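Local coordinates for L-asparaginase I (Vibrio cholerae, PDB 2OCD), which probably catalyses the hydrolysis of L-asparagine to L-aspartate and ammonium, as a homotetramer of the asparaginase 1 family, at residues P220-S223 and H224-R228; K259-E263 and R264-V268; C288-D292 and A293-S297; N247-N251 and P252-A256. All coordinates share one frame; numbering follows the deposited sequence.

Contact 1 (P220-S223 and H224-R228); sequences PGIS and HEVIR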
loop_
_atom_site.group_PDB
_atom_site.type_symbol
_atom_site.label_atom_id
_atom_site.label_comp_id
_atom_site.label_asym_id
_atom_site.label_seq_id
_atom_site.Cartn_x
_atom_site.Cartn_y
_atom_site.Cartn_z
ATOM N N PRO B 220 -21.792 23.263 -6.938
ATOM C CA PRO B 220 -22.059 24.106 -8.089
ATOM C C PRO B 220 -23.467 24.641 -8.012
ATOM O O PRO B 220 -24.392 23.889 -7.677
ATOM C CB PRO B 220 -21.921 23.139 -9.272
ATOM C CG PRO B 220 -21.158 21.978 -8.718
ATOM C CD PRO B 220 -21.595 21.864 -7.331
ATOM N N GLY B 221 -23.625 25.924 -8.300
ATOM C CA GLY B 221 -24.929 26.579 -8.204
ATOM C C GLY B 221 -25.362 27.027 -6.813
ATOM O O GLY B 221 -26.433 27.590 -6.686
ATOM N N ILE B 222 -24.550 26.824 -5.782
ATOM C CA ILE B 222 -24.986 27.084 -4.417
ATOM C C ILE B 222 -25.446 28.532 -4.374
ATOM O O ILE B 222 -24.710 29.408 -4.797
ATOM C CB ILE B 222 -23.870 26.769 -3.328
ATOM C CG1 ILE B 222 -24.352 27.094 -1.893
ATOM C CG2 ILE B 222 -22.557 27.517 -3.617
ATOM C CD1 ILE B 222 -23.416 26.687 -0.812
ATOM N N SER B 223 -26.665 28.776 -3.892
ATOM C CA SER B 223 -27.245 30.112 -3.993
ATOM C C SER B 223 -26.921 30.919 -2.750
ATOM O O SER B 223 -26.898 30.393 -1.617
ATOM C CB SER B 223 -28.748 30.068 -4.196
ATOM O OG SER B 223 -29.425 29.658 -3.024
ATOM N N HIS B 224 -26.680 32.206 -2.968
ATOM C CA HIS B 224 -26.321 33.140 -1.893
ATOM C C HIS B 224 -27.471 33.269 -0.903
ATOM O O HIS B 224 -27.265 33.702 0.192
ATOM C CB HIS B 224 -25.974 34.514 -2.475
ATOM C CG HIS B 224 -27.127 35.152 -3.164
ATOM N ND1 HIS B 224 -28.068 35.907 -2.496
ATOM C CD2 HIS B 224 -27.533 35.094 -4.453
ATOM C CE1 HIS B 224 -28.992 36.311 -3.353
ATOM N NE2 HIS B 224 -28.686 35.835 -4.551
ATOM N N GLU B 225 -28.676 32.883 -1.297
ATOM C CA GLU B 225 -29.760 32.750 -0.347
ATOM C C GLU B 225 -29.539 31.664 0.706
ATOM O O GLU B 225 -29.814 31.908 1.885
ATOM C CB GLU B 225 -31.069 32.503 -1.075
ATOM C CG GLU B 225 -31.505 33.677 -1.935
ATOM C CD GLU B 225 -32.464 33.243 -2.998
ATOM O OE1 GLU B 225 -32.019 33.071 -4.156
ATOM O OE2 GLU B 225 -33.659 33.038 -2.674
ATOM N N VAL B 226 -29.044 30.480 0.343
ATOM C CA VAL B 226 -28.667 29.535 1.408
ATOM C C VAL B 226 -27.467 30.089 2.223
ATOM O O VAL B 226 -27.376 29.941 3.459
ATOM C CB VAL B 226 -28.355 28.127 0.890
ATOM C CG1 VAL B 226 -29.014 27.898 -0.469
ATOM C CG2 VAL B 226 -26.854 27.848 0.827
ATOM N N ILE B 227 -26.546 30.757 1.550
ATOM C CA ILE B 227 -25.423 31.353 2.255
ATOM C C ILE B 227 -25.841 32.510 3.156
ATOM O O ILE B 227 -25.278 32.706 4.217
ATOM C CB ILE B 227 -24.289 31.687 1.267
ATOM C CG1 ILE B 227 -23.610 30.345 0.891
ATOM C CG2 ILE B 227 -23.305 32.719 1.864
ATOM C CD1 ILE B 227 -22.919 30.347 -0.431
ATOM N N ARG B 228 -26.857 33.242 2.756
ATOM C CA ARG B 228 -27.418 34.275 3.615
ATOM C C ARG B 228 -27.926 33.673 4.923
ATOM O O ARG B 228 -27.628 34.185 5.963
ATOM C CB ARG B 228 -28.538 34.987 2.893
ATOM C CG ARG B 228 -29.089 36.164 3.633
ATOM C CD ARG B 228 -30.414 36.544 3.035
ATOM N NE ARG B 228 -31.379 35.446 3.239
ATOM C CZ ARG B 228 -32.312 35.057 2.361
ATOM N NH1 ARG B 228 -32.433 35.670 1.171
ATOM N NH2 ARG B 228 -33.126 34.038 2.670
#

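Contact 2 (K259-E263 and R264-V268); sequences KAASE and RGVIV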
loop_
_atom_site.group_PDB
_atom_site.type_symbol
_atom_site.label_atom_id
_atom_site.label_comp_id
_atom_site.label_asym_id
_atom_site.label_seq_id
_atom_site.Cartn_x
_atom_site.Cartn_y
_atom_site.Cartn_z
ATOM N N LYS B 259 -18.174 39.415 2.003
ATOM C CA LYS B 259 -17.652 40.741 2.344
ATOM C C LYS B 259 -18.507 41.489 3.391
ATOM O O LYS B 259 -17.977 42.066 4.323
ATOM C CB LYS B 259 -17.518 41.604 1.084
ATOM C CG LYS B 259 -16.576 42.837 1.236
ATOM C CD LYS B 259 -16.692 43.794 0.016
ATOM C CE LYS B 259 -15.542 44.860 -0.088
ATOM N NZ LYS B 259 -14.420 44.496 -1.105
ATOM N N ALA B 260 -19.819 41.480 3.230
ATOM C CA ALA B 260 -20.699 42.159 4.147
ATOM C C ALA B 260 -20.558 41.538 5.564
ATOM O O ALA B 260 -20.555 42.265 6.584
ATOM C CB ALA B 260 -22.154 42.132 3.617
ATOM N N ALA B 261 -20.370 40.209 5.610
ATOM C CA ALA B 261 -20.255 39.453 6.864
ATOM C C ALA B 261 -18.933 39.715 7.557
ATOM O O ALA B 261 -18.894 39.870 8.779
ATOM C CB ALA B 261 -20.398 37.945 6.609
ATOM N N SER B 262 -17.850 39.750 6.796
ATOM C CA SER B 262 -16.560 40.079 7.367
ATOM C C SER B 262 -16.489 41.524 7.829
ATOM O O SER B 262 -15.834 41.836 8.796
ATOM C CB SER B 262 -15.419 39.763 6.400
ATOM O OG SER B 262 -15.666 40.306 5.117
ATOM N N GLU B 263 -17.203 42.408 7.159
ATOM C CA GLU B 263 -17.244 43.837 7.531
ATOM C C GLU B 263 -17.970 44.148 8.825
ATOM O O GLU B 263 -17.764 45.235 9.397
ATOM C CB GLU B 263 -17.928 44.632 6.443
ATOM C CG GLU B 263 -17.030 44.915 5.320
ATOM C CD GLU B 263 -17.690 45.761 4.268
ATOM O OE1 GLU B 263 -18.946 45.778 4.181
ATOM O OE2 GLU B 263 -16.931 46.410 3.527
ATOM N N ARG B 264 -18.822 43.235 9.265
ATOM C CA ARG B 264 -19.457 43.433 10.572
ATOM C C ARG B 264 -18.885 42.451 11.562
ATOM O O ARG B 264 -19.461 42.168 12.587
ATOM C CB ARG B 264 -21.003 43.437 10.531
ATOM C CG ARG B 264 -21.677 42.426 9.605
ATOM C CD ARG B 264 -22.368 41.280 10.325
ATOM N NE ARG B 264 -22.953 40.406 9.328
ATOM C CZ ARG B 264 -23.462 39.215 9.557
ATOM N NH1 ARG B 264 -23.948 38.546 8.533
ATOM N NH2 ARG B 264 -23.485 38.698 10.783
ATOM N N GLY B 265 -17.698 41.968 11.260
ATOM C CA GLY B 265 -16.918 41.206 12.230
ATOM C C GLY B 265 -17.078 39.698 12.253
ATOM O O GLY B 265 -16.770 39.090 13.293
ATOM N N VAL B 266 -17.507 39.073 11.150
ATOM C CA VAL B 266 -17.621 37.617 11.112
ATOM C C VAL B 266 -16.345 37.052 10.499
ATOM O O VAL B 266 -15.989 37.405 9.392
ATOM C CB VAL B 266 -18.814 37.149 10.221
ATOM C CG1 VAL B 266 -18.832 35.599 10.062
ATOM C CG2 VAL B 266 -20.154 37.686 10.722
ATOM N N ILE B 267 -15.655 36.154 11.184
ATOM C CA ILE B 267 -14.444 35.555 10.589
ATOM C C ILE B 267 -14.811 34.489 9.542
ATOM O O ILE B 267 -15.745 33.703 9.724
ATOM C CB ILE B 267 -13.492 35.000 11.665
ATOM C CG1 ILE B 267 -12.620 36.129 12.215
ATOM C CG2 ILE B 267 -12.612 33.977 11.074
ATOM C CD1 ILE B 267 -12.353 35.989 13.652
ATOM N N VAL B 268 -14.091 34.502 8.429
ATOM C CA VAL B 268 -14.447 33.705 7.307
ATOM C C VAL B 268 -13.174 33.002 6.810
ATOM O O VAL B 268 -12.251 33.631 6.269
ATOM C CB VAL B 268 -15.153 34.549 6.227
ATOM C CG1 VAL B 268 -15.539 33.655 4.998
ATOM C CG2 VAL B 268 -16.416 35.247 6.806
#

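Contact 3 (C288-D292 and A293-S297); sequences CALAD and AGVIS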
loop_
_atom_site.group_PDB
_atom_site.type_symbol
_atom_site.label_atom_id
_atom_site.label_comp_id
_atom_site.label_asym_id
_atom_site.label_seq_id
_atom_site.Cartn_x
_atom_site.Cartn_y
_atom_site.Cartn_z
ATOM N N CYS B 288 -7.769 36.550 -6.299
ATOM C CA CYS B 288 -7.944 37.270 -5.048
ATOM C C CYS B 288 -9.378 37.649 -4.748
ATOM O O CYS B 288 -9.608 38.457 -3.845
ATOM C CB CYS B 288 -7.142 38.572 -5.096
ATOM S SG CYS B 288 -5.534 38.402 -5.783
ATOM N N ALA B 289 -10.336 37.108 -5.504
ATOM C CA ALA B 289 -11.770 37.463 -5.323
ATOM C C ALA B 289 -12.096 37.331 -3.860
ATOM O O ALA B 289 -12.721 38.209 -3.254
ATOM C CB ALA B 289 -12.691 36.534 -6.134
ATOM N N LEU B 290 -11.614 36.217 -3.311
ATOM C CA LEU B 290 -11.996 35.769 -2.004
ATOM C C LEU B 290 -11.240 36.578 -0.962
ATOM O O LEU B 290 -11.807 36.899 0.083
ATOM C CB LEU B 290 -11.735 34.261 -1.892
ATOM C CG LEU B 290 -12.888 33.354 -1.443
ATOM C CD1 LEU B 290 -14.266 33.898 -1.750
ATOM C CD2 LEU B 290 -12.729 31.914 -1.999
ATOM N N ALA B 291 -9.998 36.948 -1.274
ATOM C CA ALA B 291 -9.178 37.754 -0.364
ATOM C C ALA B 291 -9.777 39.125 -0.190
ATOM O O ALA B 291 -9.906 39.599 0.923
ATOM C CB ALA B 291 -7.744 37.861 -0.848
ATOM N N ASP B 292 -10.175 39.719 -1.308
ATOM C CA ASP B 292 -10.778 41.048 -1.368
ATOM C C ASP B 292 -12.101 41.126 -0.547
ATOM O O ASP B 292 -12.412 42.133 0.092
ATOM C CB ASP B 292 -11.066 41.415 -2.844
ATOM C CG ASP B 292 -9.771 41.694 -3.691
ATOM O OD1 ASP B 292 -8.597 41.529 -3.202
ATOM O OD2 ASP B 292 -9.954 42.085 -4.877
ATOM N N ALA B 293 -12.867 40.043 -0.563
ATOM C CA ALA B 293 -14.037 39.910 0.291
ATOM C C ALA B 293 -13.716 39.678 1.801
ATOM O O ALA B 293 -14.611 39.587 2.627
ATOM C CB ALA B 293 -14.927 38.812 -0.266
ATOM N N GLY B 294 -12.440 39.577 2.151
ATOM C CA GLY B 294 -12.008 39.420 3.566
ATOM C C GLY B 294 -11.849 37.992 4.117
ATOM O O GLY B 294 -11.631 37.803 5.321
ATOM N N VAL B 295 -11.964 36.986 3.249
ATOM C CA VAL B 295 -11.850 35.600 3.670
ATOM C C VAL B 295 -10.385 35.330 3.889
ATOM O O VAL B 295 -9.570 35.848 3.155
ATOM C CB VAL B 295 -12.395 34.653 2.578
ATOM C CG1 VAL B 295 -12.394 33.202 3.086
ATOM C CG2 VAL B 295 -13.782 35.129 2.145
ATOM N N ILE B 296 -10.056 34.546 4.910
ATOM C CA ILE B 296 -8.658 34.118 5.172
ATOM C C ILE B 296 -8.462 32.595 4.906
ATOM O O ILE B 296 -9.433 31.816 4.943
ATOM C CB ILE B 296 -8.229 34.464 6.648
ATOM C CG1 ILE B 296 -9.114 33.765 7.659
ATOM C CG2 ILE B 296 -8.295 35.945 6.896
ATOM C CD1 ILE B 296 -8.463 33.654 9.057
ATOM N N SER B 297 -7.215 32.203 4.641
ATOM C CA SER B 297 -6.854 30.808 4.304
ATOM C C SER B 297 -6.690 30.027 5.562
ATOM O O SER B 297 -6.230 30.569 6.517
ATOM C CB SER B 297 -5.503 30.738 3.567
ATOM O OG SER B 297 -5.229 29.422 3.045
#

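Contact 4 (N247-N251 and P252-A256); sequences NAPQN and PELLA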
loop_
_atom_site.group_PDB
_atom_site.type_symbol
_atom_site.label_atom_id
_atom_site.label_comp_id
_atom_site.label_asym_id
_atom_site.label_seq_id
_atom_site.Cartn_x
_atom_site.Cartn_y
_atom_site.Cartn_z
ATOM N N ASN B 247 -10.951 27.251 -4.332
ATOM C CA ASN B 247 -11.641 28.014 -5.348
ATOM C C ASN B 247 -13.131 28.071 -5.089
ATOM O O ASN B 247 -13.769 27.020 -4.889
ATOM C CB ASN B 247 -11.424 27.363 -6.699
ATOM C CG ASN B 247 -10.065 27.613 -7.242
ATOM O OD1 ASN B 247 -9.636 28.762 -7.329
ATOM N ND2 ASN B 247 -9.354 26.546 -7.613
ATOM N N ALA B 248 -13.685 29.284 -5.134
ATOM C CA ALA B 248 -15.133 29.480 -5.055
ATOM C C ALA B 248 -15.767 29.858 -6.403
ATOM O O ALA B 248 -15.099 30.324 -7.304
ATOM C CB ALA B 248 -15.467 30.544 -4.027
ATOM N N PRO B 249 -17.085 29.659 -6.522
ATOM C CA PRO B 249 -17.937 30.096 -7.626
ATOM C C PRO B 249 -17.732 31.499 -8.199
ATOM O O PRO B 249 -18.084 31.718 -9.371
ATOM C CB PRO B 249 -19.339 30.000 -7.024
ATOM C CG PRO B 249 -19.247 28.820 -6.166
ATOM C CD PRO B 249 -17.870 28.883 -5.541
ATOM N N GLN B 250 -17.216 32.439 -7.415
ATOM C CA GLN B 250 -17.051 33.800 -7.934
ATOM C C GLN B 250 -18.356 34.388 -8.534
ATOM O O GLN B 250 -18.300 35.195 -9.444
ATOM C CB GLN B 250 -15.912 33.871 -8.985
ATOM C CG GLN B 250 -16.368 33.727 -10.432
ATOM C CD GLN B 250 -15.227 33.723 -11.468
ATOM O OE1 GLN B 250 -14.256 32.922 -11.391
ATOM N NE2 GLN B 250 -15.372 34.592 -12.491
ATOM N N ASN B 251 -19.528 33.982 -8.059
ATOM C CA ASN B 251 -20.691 34.788 -8.378
ATOM C C ASN B 251 -20.673 36.016 -7.445
ATOM O O ASN B 251 -20.540 35.882 -6.238
ATOM C CB ASN B 251 -22.040 34.004 -8.436
ATOM C CG ASN B 251 -22.602 33.639 -7.084
ATOM O OD1 ASN B 251 -23.614 34.195 -6.638
ATOM N ND2 ASN B 251 -21.982 32.662 -6.442
ATOM N N PRO B 252 -20.702 37.221 -8.034
ATOM C CA PRO B 252 -20.688 38.506 -7.337
ATOM C C PRO B 252 -21.468 38.525 -6.061
ATOM O O PRO B 252 -20.965 38.934 -5.022
ATOM C CB PRO B 252 -21.368 39.430 -8.339
ATOM C CG PRO B 252 -20.961 38.889 -9.673
ATOM C CD PRO B 252 -20.750 37.411 -9.497
ATOM N N GLU B 253 -22.695 38.058 -6.142
ATOM C CA GLU B 253 -23.602 38.139 -5.014
ATOM C C GLU B 253 -23.050 37.431 -3.770
ATOM O O GLU B 253 -23.327 37.823 -2.637
ATOM C CB GLU B 253 -24.944 37.529 -5.398
ATOM C CG GLU B 253 -25.589 38.126 -6.676
ATOM C CD GLU B 253 -26.136 37.013 -7.588
ATOM O OE1 GLU B 253 -25.703 36.913 -8.775
ATOM O OE2 GLU B 253 -26.971 36.210 -7.080
ATOM N N LEU B 254 -22.285 36.376 -4.006
ATOM C CA LEU B 254 -21.711 35.545 -2.971
ATOM C C LEU B 254 -20.499 36.230 -2.439
ATOM O O LEU B 254 -20.244 36.202 -1.243
ATOM C CB LEU B 254 -21.264 34.193 -3.545
ATOM C CG LEU B 254 -21.414 32.940 -2.684
ATOM C CD1 LEU B 254 -22.883 32.532 -2.709
ATOM C CD2 LEU B 254 -20.516 31.795 -3.212
ATOM N N LEU B 255 -19.714 36.798 -3.347
ATOM C CA LEU B 255 -18.628 37.636 -2.919
ATOM C C LEU B 255 -19.242 38.664 -1.980
ATOM O O LEU B 255 -18.847 38.727 -0.825
ATOM C CB LEU B 255 -17.860 38.281 -4.077
ATOM C CG LEU B 255 -16.455 37.703 -4.406
ATOM C CD1 LEU B 255 -16.448 36.155 -4.451
ATOM C CD2 LEU B 255 -15.833 38.327 -5.744
ATOM N N ALA B 256 -20.252 39.393 -2.444
ATOM C CA ALA B 256 -20.838 40.457 -1.639
ATOM C C ALA B 256 -21.260 40.030 -0.227
ATOM O O ALA B 256 -20.927 40.724 0.743
ATOM C CB ALA B 256 -22.000 41.052 -2.338
#

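Contact 1 (P220-S223 and H224-R228)
The N-terminal cap of helix 224-231 is built here, with Ser223 as the N-cap residue and a hydrophobic staple formed by Ile222, just before it, and Ile227, in the first turn. The first helical bond runs to Ser223 O, which accepts from Ile227 N at 3.2 Å in the carbonyl plane and fairly straight, with 162° at the hydrogen. Val226 N is shared between two acceptors of the same serine, and both bonds are weak: the one to Ser223 O is short but badly bent, while the one to Ser223 OG is straight but long at 3.5 Å. The hydroxyl comes over the end of the helix because OG is held between its own backbone N and carbonyl carbon (chi1 72°), a rotation that folds it back toward the amide of Val226. With CG1 anti to N and the rest of the chain extended, Ile222 sends CD1 to Ile227 CD1 at 3.7 Å, and the two side chains cross at about a right angle. Its CG1 also touches Val226 CG2 at 3.8 Å, so one isoleucine packs against two successive helix residues. Behind this staple, both Ile222 and Ile227 rest on Ile216 of strand 213-217. A second subunit approaches as well, where its Pro212 packs on Val226 and its Trp68 on Pro220. A side-chain cap on Val226 N, weak here, together with apolar packing of the residue before the N-cap on the fourth helix residue, is typical of a capped helix start with a hydrophobic staple.

Contact 2 (K259-E263 and R264-V268)
Arg264 folds back along the helix it follows: CG sits between its own backbone N and carbonyl carbon (chi1 40°), and a bend at chi2 (108°) turns the chain alongside Ala260 and Ala261. In this conformer, one of two deposited, CG lies 3.2 Å from Ala260 O and NE passes 3.8 Å from Ala261 CA, while the guanidinium reaches on to hydrogen-bond Leu231 O through NH1. Val266 CG2 lies 3.4 Å above one face of the Arg264 guanidinium, offset toward the rim. The backbone beneath is a Schellman motif that ends helix 252-263, with Gly265 as the C-prime residue at positive phi. Gly265 N turns back to Ser262 O at 3.1 Å, and Val266 N closes the wider bond to Ala261 O at 2.9 Å. Arg264 N has weak bonds to Ala260 O and Ala261 O. The geometry at Gly265 would jam a side chain against the preceding carbonyl oxygen, which accounts for glycine at the turn. Past the turn the chain enters strand 267-272, completing the beta-alpha-beta unit begun by strand 237-242. Ser262 OG lies within hydrogen-bonding reach of Ala293 O, its strongest partner, though acceptors in its own helix are also near. The residues sharing the wider bond also meet in apolar contact, Val266 CB 4.0 Å from Ala261 CB. Ser262 CA makes a CH...O contact with Val266 O at 3.4 Å.

Contact 3 (C288-D292 and A293-S297)
The peptide carbonyl planes of Leu290 and Ala291 are approached in quite different ways by the amides that return to them from the turn. Gly294 N stands above the Ala291 carbonyl plane, 58° out of it, whereas Val295 N comes to Leu290 O with only a modest tilt. This pair of bonds defines a Schellman motif closing the short helix 289-292: Gly294 N reaches Ala291 O at 2.8 Å, and Val295 N reaches Leu290 O at 3.2 Å. A last helical bond, from Ala293 N to Ala289 O at 3.3 Å, precedes them, so the three amides follow one another down the end of the helix. Gly294 has positive phi, where a CB would press on the carbonyl oxygen of Ala293, a steric reason for glycine at this position. Leu290 and Val295, the residues that share the wider bond, also bring their side chains together. With CG1 of Val295 anti to its N, the other methyl, CG2, swings back beside N and lies beyond the Leu290 carbonyl oxygen, 3.4 Å from O. Both side chains are buried and continue the packing inward: Leu290 touches Leu255 of helix 252-263, and Val295 lies on Val268 and Asn270 of strand 267-272. The turn therefore delivers the chain from a small helix on toward strand 296-297, an edge strand, within this chain, of the parallel sheet of the C-terminal domain. At the apolar meeting point, the CG2 methyl of Val295 rests 4.1 Å from both CG and CD1 of Leu290.

Contact 4 (N247-N251 and P252-A256)
This is a surface helix-start contact, in which the loop after strand 237-242 runs into helix 252-263 with Asn251 at the N-cap position. Its backbone oxygen starts the helix's own hydrogen bonding: Asn251 O accepts from Leu254 N at 2.9 Å and, more directly, from Leu255 N at 3.1 Å with 165° at the hydrogen. The first donor stands above the carbonyl plane and the second lies in it, so the two use different approaches to one oxygen. Turned between N and the carbonyl carbon (chi1 76°), the Asn251 amide crosses Leu254 at a slant, with ND2 3.4 Å from Leu254 CB. Its OD1 merely packs near Glu253, 3.8 Å from Glu253 CB, with the amide and carboxylate planes 81° apart. Leu254 CD2 also reaches Pro249 CB at 4.4 Å, and Leu255 CD1 comes 4.2 Å from Gln250 CA. Upstream, Asn247 makes a weak hydrogen bond to Asp92 of the second subunit, a predicted substrate-binding residue, which is consistent with an active site near the subunit interface. Pro252 brings no N-H to the first turn, and Asn251 O takes the amides of Leu254 and Leu255.

In the fold
All four contacts are local and follow in series through the C-terminal domain, none nesting within or crossing another. Contact 1 closes the loop that leads from strand 213-217 into helix 224-231. After strand 237-242, contact 4 closes the loop into helix 252-263 and contact 2 the turn out of it, toward strand 267-272; contact 3 closes the turn out of helix 289-292, toward strand 296-297. Contacts 1 and 4, with centres about 9 Å apart, pack the starts of two helices together through Ile227 and Leu254, and both touch the second subunit. Contacts 2 and 3 join through neighbouring strands of the parallel sheet, and contact 4 meets contact 3 where Leu255 touches Ala289.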